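Local coordinates for NikO protein (Streptomyces tendae, PDB 4FQD) that transfers an enolpyruvyl group as an enzyme essential in the biosynthesis of nikkomycin, at residues A[28-33]-A[269-274]; A[143-148]-A[161-166]; A[411-416]-A[436-441]. The protein carries 4 engineered substitutions. All blocks are in the same frame, centred on the assembly; numbering follows the deposited sequence.

Interaction 1: A[28-33]-A[269-274]; sequences VRTSGF and VTWICA
Val28 lies over one face of the Trp271 indole, its two methyls spread across both rings. Val28 CG1 does most of the touching: it sits 3.8 Å from the centroid of the six-membered ring of Trp271 and only 8° off the normal, a clear CH-pi contact. Val28 CG2 lies 4.0 Å from Trp271 CG, so a beta-branched valine suits a place where a broad flat surface must be covered close to the backbone. Trp271 has CG anti to its own carbonyl carbon (chi1 -72°), which swings the indole out from its helix toward the strand. Thr30 adds a looser apolar touch, CG2 to Trp271 CD1 at 4.4 Å, while its OG1 turns to the carbonyl of Thr286. Glu267, one helical turn before Trp271, takes the indole NE1 on one carboxylate oxygen and the backbone N of Ser31 on the other, which is likely to steady the ring's rotation. Strand 27-29 is the edge of a four-stranded sheet and runs parallel to strand 283-286, whose Ile285 touches Val28, Thr30 and Trp271. Helix 265-278 packs on this sheet through Trp271, helix 441-447 closes on the indole with Leu441 and Leu445, and helix 344-351 meets Val269 and Cys273 through Phe346.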
ATOM      1  N   VAL A  28     -23.388  18.059  14.520  1.00 21.43           N
ATOM      2  CA  VAL A  28     -23.033  18.688  13.254  1.00 24.76           C
ATOM      3  C   VAL A  28     -23.869  18.119  12.114  1.00 22.30           C
ATOM      4  O   VAL A  28     -24.148  16.920  12.074  1.00 19.12           O
ATOM      5  CB  VAL A  28     -21.535  18.508  12.926  1.00 22.71           C
ATOM      6  CG1 VAL A  28     -20.680  19.349  13.858  1.00 25.72           C
ATOM      7  CG2 VAL A  28     -21.141  17.043  13.009  1.00 16.95           C
ATOM      8  N   ARG A  29     -24.277  18.984  11.193  1.00 22.72           N
ATOM      9  CA  ARG A  29     -24.992  18.536  10.007  1.00 32.34           C
ATOM     10  C   ARG A  29     -24.121  18.713   8.770  1.00 23.07           C
ATOM     11  O   ARG A  29     -23.515  19.766   8.566  1.00 23.50           O
ATOM     12  CB  ARG A  29     -26.329  19.272   9.849  1.00 27.94           C
ATOM     13  CG  ARG A  29     -26.215  20.783   9.756  1.00 33.88           C
ATOM     14  CD  ARG A  29     -27.578  21.428   9.553  1.00 56.45           C
ATOM     15  NE  ARG A  29     -28.219  20.993   8.313  1.00 52.73           N
ATOM     16  CZ  ARG A  29     -29.459  20.522   8.239  1.00 55.48           C
ATOM     17  NH1 ARG A  29     -30.201  20.421   9.333  1.00 58.85           N
ATOM     18  NH2 ARG A  29     -29.961  20.152   7.067  1.00 50.36           N
ATOM     19  N   THR A  30     -24.054  17.670   7.953  1.00 22.91           N
ATOM     20  CA  THR A  30     -23.218  17.690   6.762  1.00 23.14           C
ATOM     21  C   THR A  30     -23.921  18.366   5.594  1.00 17.99           C
ATOM     22  O   THR A  30     -25.147  18.475   5.570  1.00 16.41           O
ATOM     23  CB  THR A  30     -22.815  16.265   6.338  1.00 17.98           C
ATOM     24  OG1 THR A  30     -23.994  15.487   6.101  1.00 11.27           O
ATOM     25  CG2 THR A  30     -21.983  15.600   7.422  1.00 13.45           C
ATOM     26  N   SER A  31     -23.132  18.826   4.631  1.00 21.01           N
ATOM     27  CA  SER A  31     -23.672  19.359   3.389  1.00 18.34           C
ATOM     28  C   SER A  31     -23.493  18.327   2.283  1.00 18.76           C
ATOM     29  O   SER A  31     -22.780  17.339   2.459  1.00 14.70           O
ATOM     30  CB  SER A  31     -22.979  20.669   3.015  1.00 21.76           C
ATOM     31  OG  SER A  31     -23.248  21.680   3.972  1.00 21.84           O
ATOM     32  N   GLY A  32     -24.144  18.558   1.148  1.00 19.66           N
ATOM     33  CA  GLY A  32     -24.085  17.630   0.033  1.00 12.97           C
ATOM     34  C   GLY A  32     -22.700  17.505  -0.569  1.00 12.78           C
ATOM     35  O   GLY A  32     -21.859  18.390  -0.406  1.00 13.79           O
ATOM     36  N   PHE A  33     -22.469  16.398  -1.266  1.00 11.63           N
ATOM     37  CA  PHE A  33     -21.179  16.127  -1.890  1.00 10.82           C
ATOM     38  C   PHE A  33     -20.865  17.163  -2.963  1.00 14.03           C
ATOM     39  O   PHE A  33     -21.611  17.324  -3.929  1.00 11.52           O
ATOM     40  CB  PHE A  33     -21.164  14.722  -2.496  1.00 15.19           C
ATOM     41  CG  PHE A  33     -19.784  14.180  -2.754  1.00 14.83           C
ATOM     42  CD1 PHE A  33     -18.667  14.783  -2.197  1.00 12.94           C
ATOM     43  CD2 PHE A  33     -19.606  13.065  -3.558  1.00 13.85           C
ATOM     44  CE1 PHE A  33     -17.399  14.281  -2.436  1.00 16.04           C
ATOM     45  CE2 PHE A  33     -18.342  12.560  -3.802  1.00 13.86           C
ATOM     46  CZ  PHE A  33     -17.237  13.167  -3.240  1.00 15.31           C
ATOM     47  N   VAL A 269     -15.630  12.256   6.837  1.00 10.51           N
ATOM     48  CA  VAL A 269     -14.312  11.857   7.314  1.00 12.60           C
ATOM     49  C   VAL A 269     -13.744  12.909   8.259  1.00 12.60           C
ATOM     50  O   VAL A 269     -13.206  12.584   9.319  1.00  7.61           O
ATOM     51  CB  VAL A 269     -13.329  11.654   6.139  1.00 10.04           C
ATOM     52  CG1 VAL A 269     -11.922  11.381   6.655  1.00  7.00           C
ATOM     53  CG2 VAL A 269     -13.802  10.526   5.238  1.00  6.69           C
ATOM     54  N   THR A 270     -13.885  14.173   7.869  1.00 11.97           N
ATOM     55  CA  THR A 270     -13.370  15.294   8.648  1.00 12.25           C
ATOM     56  C   THR A 270     -13.984  15.351  10.044  1.00 10.26           C
ATOM     57  O   THR A 270     -13.281  15.573  11.029  1.00 13.88           O
ATOM     58  CB  THR A 270     -13.621  16.635   7.929  1.00 11.47           C
ATOM     59  OG1 THR A 270     -13.045  16.592   6.618  1.00 10.70           O
ATOM     60  CG2 THR A 270     -13.007  17.785   8.711  1.00 10.37           C
ATOM     61  N   TRP A 271     -15.294  15.145  10.125  1.00 10.34           N
ATOM     62  CA  TRP A 271     -15.990  15.210  11.404  1.00 12.38           C
ATOM     63  C   TRP A 271     -15.721  13.992  12.284  1.00 11.96           C
ATOM     64  O   TRP A 271     -15.680  14.102  13.509  1.00 13.28           O
ATOM     65  CB  TRP A 271     -17.495  15.404  11.198  1.00 10.68           C
ATOM     66  CG  TRP A 271     -17.856  16.775  10.727  1.00 17.25           C
ATOM     67  CD1 TRP A 271     -18.477  17.105   9.557  1.00 16.40           C
ATOM     68  CD2 TRP A 271     -17.609  18.010  11.411  1.00 18.15           C
ATOM     69  NE1 TRP A 271     -18.636  18.467   9.473  1.00 21.29           N
ATOM     70  CE2 TRP A 271     -18.111  19.045  10.599  1.00 14.86           C
ATOM     71  CE3 TRP A 271     -17.014  18.340  12.634  1.00 14.00           C
ATOM     72  CZ2 TRP A 271     -18.038  20.385  10.968  1.00 17.99           C
ATOM     73  CZ3 TRP A 271     -16.943  19.670  12.998  1.00 16.18           C
ATOM     74  CH2 TRP A 271     -17.451  20.677  12.169  1.00 19.76           C
ATOM     75  N   ILE A 272     -15.544  12.835  11.656  1.00 12.38           N
ATOM     76  CA  ILE A 272     -15.184  11.625  12.386  1.00 10.78           C
ATOM     77  C   ILE A 272     -13.806  11.805  13.017  1.00 13.80           C
ATOM     78  O   ILE A 272     -13.590  11.447  14.175  1.00 12.46           O
ATOM     79  CB  ILE A 272     -15.185  10.387  11.469  1.00 10.73           C
ATOM     80  CG1 ILE A 272     -16.612  10.063  11.018  1.00 11.85           C
ATOM     81  CG2 ILE A 272     -14.579   9.188  12.182  1.00  8.08           C
ATOM     82  CD1 ILE A 272     -16.697   8.913  10.036  1.00  9.81           C
ATOM     83  N   CYS A 273     -12.884  12.378  12.249  1.00 11.26           N
ATOM     84  CA  CYS A 273     -11.547  12.679  12.743  1.00 12.74           C
ATOM     85  C   CYS A 273     -11.609  13.669  13.902  1.00 13.94           C
ATOM     86  O   CYS A 273     -10.885  13.531  14.888  1.00 12.01           O
ATOM     87  CB  CYS A 273     -10.677  13.244  11.618  1.00 11.47           C
ATOM     88  SG  CYS A 273      -9.023  13.762  12.135  1.00 17.14           S
ATOM     89  N   ALA A 274     -12.485  14.659  13.777  1.00 13.03           N
ATOM     90  CA  ALA A 274     -12.647  15.679  14.807  1.00 10.95           C
ATOM     91  C   ALA A 274     -13.282  15.107  16.071  1.00 16.10           C
ATOM     92  O   ALA A 274     -12.850  15.410  17.183  1.00 12.52           O
ATOM     93  CB  ALA A 274     -13.475  16.841  14.275  1.00 11.86           C
TER

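Interaction 2: A[143-148]-A[161-166]; sequences HLLDVM and GSVDLT
Leu145 and Leu165 meet through their CD2 methyls, 3.7 Å apart, and around this pair the helix 142-149 settles on strand 163-166. The path of Leu145 explains the contact. Its CB leaves the helix toward the strand, and with chi1 at -59° CG stands beside the backbone N, carrying the fork of the side chain out between two strand residues. From that fork CD1 continues straight on, anti to CA (chi2 178°), and ends facing both methyls of Val163, with CG2 of Val163 at 4.1 Å from CD1 of Leu145; these two side chains approach tip to tip. CD2 branches off to meet Leu165, whose side chain crosses that of Leu145 at about a right angle. Each prong of the leucine thus has its own partner, a division that a branched tip is well made for.

Leu165 divides its methyls in the same way, because its CD1 turns to Met148, one helical turn after Leu145. There CE of Met148 lies 3.8 Å from CD1 of Leu165 and SD is 4.0 Å from the same atom. The bend at chi3 (-71°) folds this terminal methyl round, so a flexible thioether fits itself to a methyl it meets crosswise.

Val163 and Leu165, two apart on the strand, face the helix, whereas the intervening Asp164 forms a salt bridge with Arg123. The axes of helix segment 143-148 and strand 163-166 run nearly parallel, 16° apart and 11.1 Å at closest approach. Strand 163-166 is the middle of a three-stranded antiparallel sheet, with Leu124 and Ala122 of strand 121-124 on one flank and Thr155 of strand 154-157 on the other. Helix 142-149 lies between this sheet and helix 192-204, which receives Val147 on Ala195 and Ala199, and Met148 on Met202.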
ATOM      1  N   HIS A 143      -6.288  15.012 -20.524  1.00 26.86           N
ATOM      2  CA  HIS A 143      -7.029  13.752 -20.610  1.00 26.84           C
ATOM      3  C   HIS A 143      -8.492  13.963 -21.001  1.00 19.79           C
ATOM      4  O   HIS A 143      -9.099  13.111 -21.651  1.00 18.92           O
ATOM      5  CB  HIS A 143      -6.945  12.981 -19.292  1.00 20.78           C
ATOM      6  CG  HIS A 143      -7.520  13.714 -18.118  1.00 25.39           C
ATOM      7  ND1 HIS A 143      -7.006  14.911 -17.664  1.00 28.58           N
ATOM      8  CD2 HIS A 143      -8.549  13.412 -17.294  1.00 25.11           C
ATOM      9  CE1 HIS A 143      -7.700  15.317 -16.618  1.00 27.21           C
ATOM     10  NE2 HIS A 143      -8.643  14.424 -16.370  1.00 24.23           N
ATOM     11  N   LEU A 144      -9.053  15.095 -20.589  1.00 21.19           N
ATOM     12  CA  LEU A 144     -10.417  15.462 -20.955  1.00 23.06           C
ATOM     13  C   LEU A 144     -10.536  15.661 -22.462  1.00 23.67           C
ATOM     14  O   LEU A 144     -11.512  15.235 -23.082  1.00 17.98           O
ATOM     15  CB  LEU A 144     -10.837  16.742 -20.230  1.00 22.72           C
ATOM     16  CG  LEU A 144     -11.747  16.592 -19.012  1.00 33.64           C
ATOM     17  CD1 LEU A 144     -11.190  15.584 -18.030  1.00 25.16           C
ATOM     18  CD2 LEU A 144     -11.949  17.934 -18.332  1.00 33.56           C
ATOM     19  N   LEU A 145      -9.533  16.310 -23.043  1.00 23.50           N
ATOM     20  CA  LEU A 145      -9.525  16.587 -24.474  1.00 26.19           C
ATOM     21  C   LEU A 145      -9.346  15.309 -25.286  1.00 23.89           C
ATOM     22  O   LEU A 145      -9.867  15.194 -26.396  1.00 26.22           O
ATOM     23  CB  LEU A 145      -8.425  17.592 -24.818  1.00 25.46           C
ATOM     24  CG  LEU A 145      -8.513  18.946 -24.110  1.00 27.69           C
ATOM     25  CD1 LEU A 145      -7.341  19.833 -24.495  1.00 34.29           C
ATOM     26  CD2 LEU A 145      -9.835  19.631 -24.423  1.00 26.70           C
ATOM     27  N   ASP A 146      -8.611  14.353 -24.729  1.00 20.70           N
ATOM     28  CA  ASP A 146      -8.387  13.078 -25.404  1.00 20.12           C
ATOM     29  C   ASP A 146      -9.668  12.250 -25.444  1.00 18.67           C
ATOM     30  O   ASP A 146      -9.939  11.558 -26.424  1.00 19.31           O
ATOM     31  CB  ASP A 146      -7.271  12.291 -24.717  1.00 20.98           C
ATOM     32  CG  ASP A 146      -6.906  11.024 -25.469  1.00 22.35           C
ATOM     33  OD1 ASP A 146      -7.571   9.989 -25.253  1.00 17.02           O
ATOM     34  OD2 ASP A 146      -5.955  11.065 -26.278  1.00 29.31           O
ATOM     35  N   VAL A 147     -10.451  12.323 -24.371  1.00 15.36           N
ATOM     36  CA  VAL A 147     -11.722  11.612 -24.304  1.00 18.81           C
ATOM     37  C   VAL A 147     -12.707  12.166 -25.324  1.00 16.67           C
ATOM     38  O   VAL A 147     -13.271  11.418 -26.124  1.00 19.02           O
ATOM     39  CB  VAL A 147     -12.347  11.697 -22.900  1.00 18.65           C
ATOM     40  CG1 VAL A 147     -13.770  11.163 -22.921  1.00 11.19           C
ATOM     41  CG2 VAL A 147     -11.497  10.934 -21.896  1.00 13.27           C
ATOM     42  N   MET A 148     -12.907  13.481 -25.294  1.00 17.95           N
ATOM     43  CA  MET A 148     -13.795  14.147 -26.244  1.00 22.68           C
ATOM     44  C   MET A 148     -13.302  13.978 -27.678  1.00 21.17           C
ATOM     45  O   MET A 148     -14.097  13.968 -28.618  1.00 18.10           O
ATOM     46  CB  MET A 148     -13.940  15.632 -25.902  1.00 14.63           C
ATOM     47  CG  MET A 148     -14.849  15.905 -24.714  1.00 19.54           C
ATOM     48  SD  MET A 148     -14.996  17.656 -24.309  1.00 23.99           S
ATOM     49  CE  MET A 148     -13.367  17.988 -23.646  1.00 26.13           C
ATOM     50  N   GLY A 161      -2.453  29.352 -23.965  1.00 70.91           N
ATOM     51  CA  GLY A 161      -2.695  28.003 -23.490  1.00 71.99           C
ATOM     52  C   GLY A 161      -4.151  27.595 -23.584  1.00 66.79           C
ATOM     53  O   GLY A 161      -4.517  26.479 -23.213  1.00 62.16           O
ATOM     54  N   SER A 162      -4.987  28.501 -24.080  1.00 59.34           N
ATOM     55  CA  SER A 162      -6.406  28.217 -24.250  1.00 56.10           C
ATOM     56  C   SER A 162      -6.633  27.265 -25.418  1.00 56.00           C
ATOM     57  O   SER A 162      -5.840  27.221 -26.357  1.00 55.51           O
ATOM     58  CB  SER A 162      -7.195  29.509 -24.462  1.00 54.97           C
ATOM     59  OG  SER A 162      -7.072  30.368 -23.343  1.00 49.54           O
ATOM     60  N   VAL A 163      -7.719  26.500 -25.352  1.00 45.97           N
ATOM     61  CA  VAL A 163      -8.032  25.533 -26.396  1.00 45.78           C
ATOM     62  C   VAL A 163      -9.428  25.768 -26.965  1.00 36.39           C
ATOM     63  O   VAL A 163     -10.388  25.955 -26.220  1.00 32.66           O
ATOM     64  CB  VAL A 163      -7.944  24.085 -25.871  1.00 48.48           C
ATOM     65  CG1 VAL A 163      -8.060  23.097 -27.022  1.00 40.02           C
ATOM     66  CG2 VAL A 163      -6.644  23.867 -25.114  1.00 53.38           C
ATOM     67  N   ASP A 164      -9.529  25.761 -28.290  1.00 40.21           N
ATOM     68  CA  ASP A 164     -10.814  25.890 -28.965  1.00 34.73           C
ATOM     69  C   ASP A 164     -11.313  24.525 -29.421  1.00 33.82           C
ATOM     70  O   ASP A 164     -10.641  23.837 -30.191  1.00 31.10           O
ATOM     71  CB  ASP A 164     -10.698  26.832 -30.165  1.00 41.99           C
ATOM     72  CG  ASP A 164     -10.480  28.275 -29.754  1.00 50.16           C
ATOM     73  OD1 ASP A 164     -11.047  28.690 -28.722  1.00 49.61           O
ATOM     74  OD2 ASP A 164      -9.745  28.995 -30.462  1.00 50.70           O
ATOM     75  N   LEU A 165     -12.490  24.134 -28.945  1.00 27.56           N
ATOM     76  CA  LEU A 165     -13.063  22.844 -29.311  1.00 22.75           C
ATOM     77  C   LEU A 165     -14.059  22.993 -30.457  1.00 27.89           C
ATOM     78  O   LEU A 165     -14.842  23.941 -30.490  1.00 22.87           O
ATOM     79  CB  LEU A 165     -13.742  22.187 -28.106  1.00 28.04           C
ATOM     80  CG  LEU A 165     -12.925  22.032 -26.820  1.00 28.83           C
ATOM     81  CD1 LEU A 165     -13.613  21.072 -25.865  1.00 30.23           C
ATOM     82  CD2 LEU A 165     -11.506  21.573 -27.111  1.00 35.01           C
ATOM     83  N   THR A 166     -14.019  22.055 -31.397  1.00 29.61           N
ATOM     84  CA  THR A 166     -14.945  22.050 -32.525  1.00 27.75           C
ATOM     85  C   THR A 166     -15.465  20.643 -32.801  1.00 29.67           C
ATOM     86  O   THR A 166     -14.725  19.665 -32.682  1.00 33.97           O
ATOM     87  CB  THR A 166     -14.292  22.604 -33.807  1.00 26.91           C
ATOM     88  OG1 THR A 166     -12.994  22.020 -33.977  1.00 37.93           O
ATOM     89  CG2 THR A 166     -14.151  24.114 -33.729  1.00 28.66           C
TER

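Interaction 3: A[411-416]-A[436-441]; sequences AAAVLL and RGYRDL. With SO4 (sulfate ion), chain D.
Leu441 pushes its CD2 methyl into a shallow hollow on helix 409-419, where the small side chain of Ala413 lets it come within 3.9 Å of CB. One turn on, Leu416 forms the rim of that hollow, with its own CD2 at 4.3 Å from CD2 of Leu441. The other wall is Tyr438: CD2 of Leu441 stands 4.0 Å above the phenol plane and over its centre, so one methyl is enclosed by helix and ring together. Leu441 reaches this place because CG extends anti to its backbone N (chi1 -177°). The methyl of Ala413 is in turn a bump beside the far end of the phenol, 3.6 Å from OH of Tyr438 and set obliquely to the ring. The buried hydroxyl is satisfied by a hydrogen bond with OG1 of Thr270.

Away from this apolar interlock, Arg436 holds a sulfate ion with both terminal nitrogens. Arg436 NH1 donates to sulfate O2 at 3.1 Å, almost straight at 173° and with O2 in the guanidinium plane, while Arg436 NH2 donates to sulfate O3 at 3.3 Å. The backbone N of Leu409, at the start of helix 409-419, also binds the ion, and NH2 has a further bond to ND1 of His433. A leucine in place of Arg436 would probably leave the sulfate without its two-pronged charged grip and the His433 nitrogen without this partner. The sulfate probably came from the crystallisation liquor, yet a positive guanidinium beside a helix N-terminus is consistent with a site suited to an anion such as the phosphate handled by enolpyruvyl transferases.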
ATOM      1  N   ALA A 411      -5.476  20.302   3.529  1.00 14.87           N
ATOM      2  CA  ALA A 411      -4.357  20.678   4.383  1.00 15.83           C
ATOM      3  C   ALA A 411      -4.804  21.691   5.430  1.00 17.79           C
ATOM      4  O   ALA A 411      -4.426  21.600   6.596  1.00 13.41           O
ATOM      5  CB  ALA A 411      -3.215  21.240   3.552  1.00 17.89           C
ATOM      6  N   ALA A 412      -5.615  22.654   5.006  1.00 18.38           N
ATOM      7  CA  ALA A 412      -6.127  23.678   5.909  1.00 19.74           C
ATOM      8  C   ALA A 412      -7.016  23.067   6.986  1.00 17.13           C
ATOM      9  O   ALA A 412      -6.982  23.482   8.146  1.00 15.68           O
ATOM     10  CB  ALA A 412      -6.891  24.735   5.129  1.00 19.44           C
ATOM     11  N   ALA A 413      -7.811  22.076   6.596  1.00 12.50           N
ATOM     12  CA  ALA A 413      -8.735  21.428   7.516  1.00 13.34           C
ATOM     13  C   ALA A 413      -8.004  20.605   8.574  1.00 13.47           C
ATOM     14  O   ALA A 413      -8.302  20.709   9.763  1.00 12.80           O
ATOM     15  CB  ALA A 413      -9.721  20.556   6.751  1.00 13.03           C
ATOM     16  N   VAL A 414      -7.047  19.793   8.138  1.00 12.27           N
ATOM     17  CA  VAL A 414      -6.336  18.901   9.050  1.00 14.32           C
ATOM     18  C   VAL A 414      -5.408  19.664  10.001  1.00 11.38           C
ATOM     19  O   VAL A 414      -5.179  19.232  11.132  1.00 14.38           O
ATOM     20  CB  VAL A 414      -5.558  17.795   8.289  1.00 16.88           C
ATOM     21  CG1 VAL A 414      -4.354  18.377   7.559  1.00 14.49           C
ATOM     22  CG2 VAL A 414      -5.130  16.687   9.243  1.00 13.44           C
ATOM     23  N   LEU A 415      -4.888  20.800   9.548  1.00  9.94           N
ATOM     24  CA  LEU A 415      -4.049  21.638  10.398  1.00 12.80           C
ATOM     25  C   LEU A 415      -4.892  22.309  11.473  1.00 16.55           C
ATOM     26  O   LEU A 415      -4.460  22.456  12.617  1.00 14.34           O
ATOM     27  CB  LEU A 415      -3.314  22.694   9.571  1.00 10.65           C
ATOM     28  CG  LEU A 415      -2.171  22.187   8.690  1.00 14.46           C
ATOM     29  CD1 LEU A 415      -1.514  23.340   7.948  1.00 10.58           C
ATOM     30  CD2 LEU A 415      -1.157  21.426   9.523  1.00 14.66           C
ATOM     31  N   LEU A 416      -6.099  22.711  11.093  1.00 13.74           N
ATOM     32  CA  LEU A 416      -7.021  23.358  12.015  1.00 13.43           C
ATOM     33  C   LEU A 416      -7.459  22.394  13.113  1.00 12.97           C
ATOM     34  O   LEU A 416      -7.589  22.782  14.272  1.00 13.39           O
ATOM     35  CB  LEU A 416      -8.239  23.893  11.258  1.00 12.22           C
ATOM     36  CG  LEU A 416      -9.299  24.631  12.076  1.00 13.99           C
ATOM     37  CD1 LEU A 416      -8.666  25.747  12.891  1.00 16.49           C
ATOM     38  CD2 LEU A 416     -10.378  25.184  11.158  1.00 10.90           C
ATOM     39  N   ARG A 436     -13.823  26.246  -0.422  1.00 22.62           N
ATOM     40  CA  ARG A 436     -14.066  25.432  -1.608  1.00 22.81           C
ATOM     41  C   ARG A 436     -14.432  23.992  -1.257  1.00 23.27           C
ATOM     42  O   ARG A 436     -14.753  23.196  -2.139  1.00 29.49           O
ATOM     43  CB  ARG A 436     -12.845  25.452  -2.530  1.00 22.76           C
ATOM     44  CG  ARG A 436     -12.503  26.831  -3.073  1.00 31.89           C
ATOM     45  CD  ARG A 436     -11.302  26.788  -4.007  1.00 38.68           C
ATOM     46  NE  ARG A 436     -10.068  26.428  -3.313  1.00 37.93           N
ATOM     47  CZ  ARG A 436      -9.521  25.218  -3.334  1.00 38.76           C
ATOM     48  NH1 ARG A 436     -10.093  24.238  -4.019  1.00 34.69           N
ATOM     49  NH2 ARG A 436      -8.397  24.987  -2.671  1.00 36.67           N
ATOM     50  N   GLY A 437     -14.387  23.661   0.030  1.00 22.52           N
ATOM     51  CA  GLY A 437     -14.696  22.315   0.478  1.00 17.20           C
ATOM     52  C   GLY A 437     -15.728  22.275   1.587  1.00 19.05           C
ATOM     53  O   GLY A 437     -16.469  21.299   1.724  1.00 16.71           O
ATOM     54  N   TYR A 438     -15.776  23.336   2.383  1.00 16.53           N
ATOM     55  CA  TYR A 438     -16.714  23.414   3.498  1.00 16.47           C
ATOM     56  C   TYR A 438     -17.506  24.712   3.429  1.00 18.82           C
ATOM     57  O   TYR A 438     -17.016  25.720   2.922  1.00 23.94           O
ATOM     58  CB  TYR A 438     -15.970  23.328   4.833  1.00 15.88           C
ATOM     59  CG  TYR A 438     -15.060  22.126   4.960  1.00 12.15           C
ATOM     60  CD1 TYR A 438     -13.744  22.178   4.518  1.00 12.53           C
ATOM     61  CD2 TYR A 438     -15.516  20.942   5.524  1.00 12.80           C
ATOM     62  CE1 TYR A 438     -12.908  21.085   4.631  1.00 13.41           C
ATOM     63  CE2 TYR A 438     -14.687  19.841   5.640  1.00 12.91           C
ATOM     64  CZ  TYR A 438     -13.384  19.919   5.193  1.00 13.37           C
ATOM     65  OH  TYR A 438     -12.551  18.829   5.308  1.00 11.27           O
ATOM     66  N   ARG A 439     -18.733  24.680   3.940  1.00 17.87           N
ATOM     67  CA  ARG A 439     -19.574  25.870   3.988  1.00 24.55           C
ATOM     68  C   ARG A 439     -18.904  26.937   4.844  1.00 23.41           C
ATOM     69  O   ARG A 439     -18.672  28.059   4.394  1.00 23.56           O
ATOM     70  CB  ARG A 439     -20.945  25.529   4.572  1.00 18.94           C
ATOM     71  CG  ARG A 439     -21.909  26.701   4.611  1.00 23.67           C
ATOM     72  CD  ARG A 439     -23.052  26.446   5.579  1.00 23.39           C
ATOM     73  NE  ARG A 439     -22.570  26.279   6.948  1.00 33.60           N
ATOM     74  CZ  ARG A 439     -22.336  27.285   7.785  1.00 26.78           C
ATOM     75  NH1 ARG A 439     -22.536  28.537   7.396  1.00 23.25           N
ATOM     76  NH2 ARG A 439     -21.898  27.041   9.013  1.00 24.40           N
ATOM     77  N   ASP A 440     -18.595  26.565   6.080  1.00 24.90           N
ATOM     78  CA  ASP A 440     -17.905  27.440   7.016  1.00 21.73           C
ATOM     79  C   ASP A 440     -17.369  26.582   8.156  1.00 19.61           C
ATOM     80  O   ASP A 440     -17.964  26.524   9.233  1.00 19.09           O
ATOM     81  CB  ASP A 440     -18.857  28.508   7.557  1.00 18.83           C
ATOM     82  CG  ASP A 440     -18.128  29.713   8.117  1.00 23.17           C
ATOM     83  OD1 ASP A 440     -16.960  29.567   8.538  1.00 22.76           O
ATOM     84  OD2 ASP A 440     -18.726  30.810   8.139  1.00 26.67           O
ATOM     85  N   LEU A 441     -16.250  25.910   7.902  1.00 17.83           N
ATOM     86  CA  LEU A 441     -15.681  24.954   8.847  1.00 19.20           C
ATOM     87  C   LEU A 441     -15.331  25.593  10.188  1.00 17.85           C
ATOM     88  O   LEU A 441     -15.511  24.980  11.241  1.00 14.91           O
ATOM     89  CB  LEU A 441     -14.444  24.281   8.246  1.00 16.86           C
ATOM     90  CG  LEU A 441     -13.778  23.196   9.097  1.00 16.00           C
ATOM     91  CD1 LEU A 441     -14.766  22.087   9.425  1.00 10.64           C
ATOM     92  CD2 LEU A 441     -12.552  22.637   8.392  1.00 12.93           C
TER
HETATM   93  S   SO4 D 502      -7.373  21.064  -3.566  1.00 64.49           S
HETATM   94  O1  SO4 D 502      -7.545  19.721  -3.018  1.00 46.83           O
HETATM   95  O2  SO4 D 502      -8.615  21.491  -4.202  1.00 46.37           O
HETATM   96  O3  SO4 D 502      -7.037  21.993  -2.492  1.00 40.06           O
HETATM   97  O4  SO4 D 502      -6.294  21.052  -4.551  1.00 62.43           O

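Overall arrangement
Interactions 1 and 3 share one half of the protein, with centres about 11 Å apart, and touch directly: Tyr438 and Leu441 of the second meet Thr270 and Trp271 of the first, so helices 265-278 and 409-419 and the segment 436-441 that leads into helix 441-447 form one continuous interior. Interaction 2 is remote, its centre about 35 Å from that of interaction 1 and 32 Å from that of interaction 3, across the centre of the chain. Along the sequence it is nested between the two segments of interaction 1, and interaction 3 follows both. The chain therefore leaves the first region, builds the second, and returns, as in the two-domain inverse alpha/beta barrel of EPSP synthase and MurA.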